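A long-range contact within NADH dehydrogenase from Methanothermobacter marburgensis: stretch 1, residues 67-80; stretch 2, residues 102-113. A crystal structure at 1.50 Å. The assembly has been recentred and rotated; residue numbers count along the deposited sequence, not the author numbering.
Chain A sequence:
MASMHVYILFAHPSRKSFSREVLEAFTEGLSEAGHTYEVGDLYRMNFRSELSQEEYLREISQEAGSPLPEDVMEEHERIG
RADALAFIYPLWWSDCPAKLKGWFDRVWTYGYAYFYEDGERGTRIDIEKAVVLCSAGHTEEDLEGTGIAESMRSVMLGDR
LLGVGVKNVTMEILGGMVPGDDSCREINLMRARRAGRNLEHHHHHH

Stretch 1, residues 67-80: PLPEDVMEEHERIG
Stretch 2 102-113: GWFDRVWTYGYA

Residues 70-80 form a helix, with Pro69 at its N-cap position. Residues 102-107 end a second helix; Trp108 (-82/75) is the first residue to leave helical angles, and a loop follows. The two axes lie nearly at right angles, 96° between N-to-C directions, with a closest approach of 10.4 Å. The CA atoms of Val72 and Val107 are 5.6 Å apart, those of Leu68 and Thr109 8.5 Å. The contact buries 581 Å², both sides summed.

Three polar links join the stretches. Asp71 (chi1 p) meets Arg106 (chi1 m, chi2 t, chi3 p) in a salt bridge. Arg106 NH1 donates to Asp71 OD2 at 2.9 Å, and Arg106 NH2 to Asp71 OD1 at 3.0 Å. The guanidinium thus presents its edge to the carboxylate, while Val72 CG2 covers one face. Its NE, NH1 and NH2 also have hydrogen bonds elsewhere in the structure, so this buried cation is well satisfied.

Trp103 (chi1 t, chi2 91°) donates from NE1 to Glu75 OE1 at 2.9 Å, almost linearly at 171°. Glu75 is m, m, and its buried carboxylate suits the indole N-H. Glu75 OE1 is also hydrogen-bonded elsewhere in the structure. Glu75 OE2 lies 3.4 Å from Arg78 NH1, a salt bridge of charges only, since no N-H points at the oxygen.

His76 (chi1 m, chi2 -178°) donates from NE2 to Val107 O at 2.8 Å. Val107 O also accepts a weak bond from Thr109 N at 2.9 Å. Tyr112 (chi1 t, chi2 69°) stacks face-to-face on the imidazole, centroids 3.6 Å apart and planes at 15°. A flat ring therefore serves both bond and stack.

Apolar contacts make up much of the rest. Ile79 (m, t) places CD1 3.9 Å from Trp103 CH2 and 3.8 Å from Trp108 CZ3. Leu68 (m, t) places CD2 3.7 Å from Thr109 CG2.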

# COMPACT_ATOMS: atom_id res chain seq x y z
N PRO A 67 1.51 -16.77 19.84
CA PRO A 67 0.07 -16.68 19.54
C PRO A 67 -0.28 -15.72 18.40
O PRO A 67 0.39 -14.71 18.20
CB PRO A 67 -0.53 -16.14 20.84
CG PRO A 67 0.42 -16.57 21.90
CD PRO A 67 1.78 -16.51 21.27
N LEU A 68 -1.35 -16.04 17.68
CA LEU A 68 -1.88 -15.17 16.63
C LEU A 68 -3.32 -14.81 16.96
O LEU A 68 -4.03 -15.61 17.56
CB LEU A 68 -1.83 -15.87 15.27
CG LEU A 68 -0.43 -16.05 14.68
CD1 LEU A 68 -0.50 -16.87 13.40
CD2 LEU A 68 0.18 -14.70 14.40
N PRO A 69 -3.75 -13.61 16.55
CA PRO A 69 -5.14 -13.18 16.73
C PRO A 69 -6.10 -14.14 16.03
O PRO A 69 -5.73 -14.73 15.02
CB PRO A 69 -5.17 -11.82 16.04
CG PRO A 69 -3.77 -11.33 16.08
CD PRO A 69 -2.91 -12.55 15.97
N GLU A 70 -7.31 -14.28 16.56
CA GLU A 70 -8.28 -15.22 15.99
C GLU A 70 -8.61 -14.94 14.53
O GLU A 70 -8.80 -15.87 13.75
CB GLU A 70 -9.55 -15.27 16.85
CG GLU A 70 -9.39 -16.07 18.14
CD GLU A 70 -10.35 -15.64 19.23
OE1 GLU A 70 -10.72 -14.44 19.26
OE2 GLU A 70 -10.73 -16.49 20.07
N ASP A 71 -8.68 -13.67 14.15
CA ASP A 71 -9.05 -13.34 12.78
C ASP A 71 -7.95 -13.75 11.80
O ASP A 71 -8.23 -14.22 10.69
CB ASP A 71 -9.47 -11.87 12.63
CG ASP A 71 -8.40 -10.89 13.08
OD1 ASP A 71 -7.39 -11.30 13.70
OD2 ASP A 71 -8.59 -9.68 12.81
N VAL A 72 -6.70 -13.60 12.23
CA VAL A 72 -5.56 -14.04 11.43
C VAL A 72 -5.53 -15.57 11.31
O VAL A 72 -5.29 -16.11 10.23
CB VAL A 72 -4.23 -13.51 12.01
CG1 VAL A 72 -3.04 -14.09 11.26
CG2 VAL A 72 -4.20 -11.98 11.94
N MET A 73 -5.81 -16.26 12.42
CA MET A 73 -5.86 -17.72 12.41
C MET A 73 -6.90 -18.22 11.41
O MET A 73 -6.66 -19.19 10.68
CB MET A 73 -6.16 -18.26 13.81
CG MET A 73 -5.11 -17.90 14.84
SD MET A 73 -5.47 -18.56 16.48
CE MET A 73 -5.17 -20.31 16.19
N GLU A 74 -8.05 -17.55 11.36
CA GLU A 74 -9.11 -17.90 10.42
C GLU A 74 -8.66 -17.70 8.97
O GLU A 74 -8.99 -18.51 8.10
CB GLU A 74 -10.38 -17.08 10.70
CG GLU A 74 -11.40 -17.08 9.57
CD GLU A 74 -12.14 -18.41 9.42
OE1 GLU A 74 -12.08 -19.24 10.36
OE2 GLU A 74 -12.78 -18.62 8.37
N GLU A 75 -7.91 -16.64 8.71
CA GLU A 75 -7.39 -16.42 7.36
C GLU A 75 -6.43 -17.54 6.97
O GLU A 75 -6.45 -18.03 5.83
CB GLU A 75 -6.71 -15.05 7.24
CG GLU A 75 -7.68 -13.88 7.39
CD GLU A 75 -8.82 -13.94 6.39
OE1 GLU A 75 -8.56 -13.83 5.16
OE2 GLU A 75 -9.99 -14.11 6.82
N HIS A 76 -5.59 -17.97 7.91
CA HIS A 76 -4.65 -19.04 7.64
C HIS A 76 -5.38 -20.36 7.34
O HIS A 76 -4.94 -21.13 6.49
CB HIS A 76 -3.65 -19.20 8.79
CG HIS A 76 -2.71 -18.04 8.92
ND1 HIS A 76 -1.71 -17.99 9.87
CD2 HIS A 76 -2.61 -16.89 8.21
CE1 HIS A 76 -1.05 -16.86 9.74
NE2 HIS A 76 -1.57 -16.17 8.74
N GLU A 77 -6.49 -20.61 8.03
CA GLU A 77 -7.31 -21.78 7.74
C GLU A 77 -7.90 -21.72 6.33
O GLU A 77 -7.90 -22.71 5.60
CB GLU A 77 -8.43 -21.94 8.76
CG GLU A 77 -7.96 -22.29 10.16
CD GLU A 77 -9.10 -22.75 11.04
OE1 GLU A 77 -10.02 -23.41 10.52
OE2 GLU A 77 -9.08 -22.44 12.26
N ARG A 78 -8.42 -20.55 5.96
CA ARG A 78 -8.98 -20.35 4.63
C ARG A 78 -7.94 -20.58 3.53
O ARG A 78 -8.22 -21.24 2.53
CB ARG A 78 -9.59 -18.95 4.52
CG ARG A 78 -10.81 -18.76 5.40
CD ARG A 78 -11.28 -17.31 5.43
NE ARG A 78 -12.45 -17.14 6.30
CZ ARG A 78 -13.21 -16.05 6.31
NH1 ARG A 78 -12.95 -15.05 5.49
NH2 ARG A 78 -14.25 -15.98 7.13
N ILE A 79 -6.75 -20.03 3.73
CA ILE A 79 -5.64 -20.25 2.80
C ILE A 79 -5.25 -21.73 2.77
O ILE A 79 -4.95 -22.29 1.70
CB ILE A 79 -4.43 -19.37 3.18
CG1 ILE A 79 -4.82 -17.89 3.12
CG2 ILE A 79 -3.23 -19.67 2.28
CD1 ILE A 79 -3.79 -16.94 3.72
N GLY A 80 -5.28 -22.37 3.93
CA GLY A 80 -4.92 -23.77 4.03
C GLY A 80 -5.80 -24.69 3.21
O GLY A 80 -5.34 -25.73 2.73
N GLY A 102 -3.45 -3.92 4.69
CA GLY A 102 -3.46 -4.31 6.08
C GLY A 102 -3.61 -5.80 6.25
O GLY A 102 -3.12 -6.37 7.23
N TRP A 103 -4.28 -6.44 5.29
CA TRP A 103 -4.37 -7.89 5.28
C TRP A 103 -2.97 -8.49 5.16
O TRP A 103 -2.62 -9.39 5.91
CB TRP A 103 -5.28 -8.35 4.14
CG TRP A 103 -5.59 -9.82 4.13
CD1 TRP A 103 -6.66 -10.42 4.72
CD2 TRP A 103 -4.85 -10.86 3.46
NE1 TRP A 103 -6.63 -11.78 4.48
CE2 TRP A 103 -5.54 -12.07 3.71
CE3 TRP A 103 -3.69 -10.88 2.68
CZ2 TRP A 103 -5.09 -13.30 3.21
CZ3 TRP A 103 -3.24 -12.10 2.18
CH2 TRP A 103 -3.95 -13.29 2.45
N PHE A 104 -2.15 -7.97 4.24
CA PHE A 104 -0.77 -8.45 4.15
C PHE A 104 -0.02 -8.19 5.46
O PHE A 104 0.63 -9.10 5.99
CB PHE A 104 -0.03 -7.82 2.96
CG PHE A 104 -0.52 -8.30 1.62
CD1 PHE A 104 -0.27 -9.60 1.20
CD2 PHE A 104 -1.21 -7.45 0.77
CE1 PHE A 104 -0.72 -10.04 -0.03
CE2 PHE A 104 -1.66 -7.89 -0.47
CZ PHE A 104 -1.41 -9.18 -0.88
N ASP A 105 -0.12 -6.97 5.98
CA ASP A 105 0.61 -6.59 7.20
C ASP A 105 0.31 -7.55 8.35
O ASP A 105 1.20 -7.95 9.10
CB ASP A 105 0.23 -5.17 7.68
CG ASP A 105 0.62 -4.08 6.69
OD1 ASP A 105 1.44 -4.33 5.78
OD2 ASP A 105 0.10 -2.95 6.84
N ARG A 106 -0.97 -7.93 8.47
CA ARG A 106 -1.45 -8.72 9.60
C ARG A 106 -1.45 -10.23 9.38
O ARG A 106 -1.34 -11.00 10.34
CB ARG A 106 -2.85 -8.25 10.00
CG ARG A 106 -2.93 -6.79 10.44
CD ARG A 106 -4.28 -6.48 11.09
NE ARG A 106 -4.49 -7.34 12.25
CZ ARG A 106 -5.53 -8.14 12.43
NH1 ARG A 106 -6.51 -8.19 11.54
NH2 ARG A 106 -5.59 -8.90 13.52
N VAL A 107 -1.60 -10.65 8.13
CA VAL A 107 -1.79 -12.07 7.85
C VAL A 107 -0.49 -12.75 7.44
O VAL A 107 -0.29 -13.92 7.73
CB VAL A 107 -2.94 -12.29 6.81
CG1 VAL A 107 -3.12 -13.78 6.48
CG2 VAL A 107 -4.24 -11.69 7.35
N TRP A 108 0.42 -12.00 6.83
CA TRP A 108 1.71 -12.57 6.45
C TRP A 108 2.65 -12.55 7.66
O TRP A 108 3.57 -11.73 7.74
CB TRP A 108 2.33 -11.78 5.29
CG TRP A 108 1.95 -12.17 3.85
CD1 TRP A 108 2.51 -11.64 2.73
CD2 TRP A 108 0.98 -13.14 3.38
NE1 TRP A 108 1.96 -12.20 1.60
CE2 TRP A 108 1.02 -13.12 1.97
CE3 TRP A 108 0.09 -14.02 4.01
CZ2 TRP A 108 0.22 -13.95 1.18
CZ3 TRP A 108 -0.72 -14.84 3.22
CH2 TRP A 108 -0.65 -14.80 1.82
N THR A 109 2.42 -13.46 8.60
CA THR A 109 3.09 -13.42 9.91
C THR A 109 4.39 -14.21 9.96
O THR A 109 4.60 -15.14 9.18
CB THR A 109 2.15 -13.93 11.02
OG1 THR A 109 1.64 -15.22 10.67
CG2 THR A 109 0.99 -12.98 11.18
N TYR A 110 5.27 -13.82 10.89
CA TYR A 110 6.51 -14.54 11.07
C TYR A 110 6.21 -15.96 11.51
O TYR A 110 5.38 -16.19 12.40
CB TYR A 110 7.41 -13.84 12.10
CG TYR A 110 8.75 -14.52 12.20
CD1 TYR A 110 8.95 -15.59 13.07
CD2 TYR A 110 9.82 -14.13 11.40
CE1 TYR A 110 10.15 -16.24 13.14
CE2 TYR A 110 11.03 -14.76 11.47
CZ TYR A 110 11.20 -15.82 12.35
OH TYR A 110 12.40 -16.46 12.43
N GLY A 111 6.88 -16.92 10.88
CA GLY A 111 6.66 -18.33 11.16
C GLY A 111 5.66 -18.96 10.21
O GLY A 111 5.54 -20.18 10.16
N TYR A 112 4.96 -18.12 9.45
CA TYR A 112 3.96 -18.59 8.49
C TYR A 112 4.35 -18.19 7.06
O TYR A 112 4.60 -19.06 6.21
CB TYR A 112 2.59 -18.01 8.83
CG TYR A 112 1.49 -18.39 7.86
CD1 TYR A 112 1.03 -19.70 7.78
CD2 TYR A 112 0.92 -17.45 7.02
CE1 TYR A 112 0.02 -20.05 6.90
CE2 TYR A 112 -0.08 -17.78 6.14
CZ TYR A 112 -0.53 -19.09 6.08
OH TYR A 112 -1.53 -19.43 5.20
N ALA A 113 4.38 -16.89 6.80
CA ALA A 113 4.70 -16.38 5.46
C ALA A 113 6.20 -16.27 5.21
O ALA A 113 6.64 -16.28 4.06
CB ALA A 113 4.03 -15.02 5.24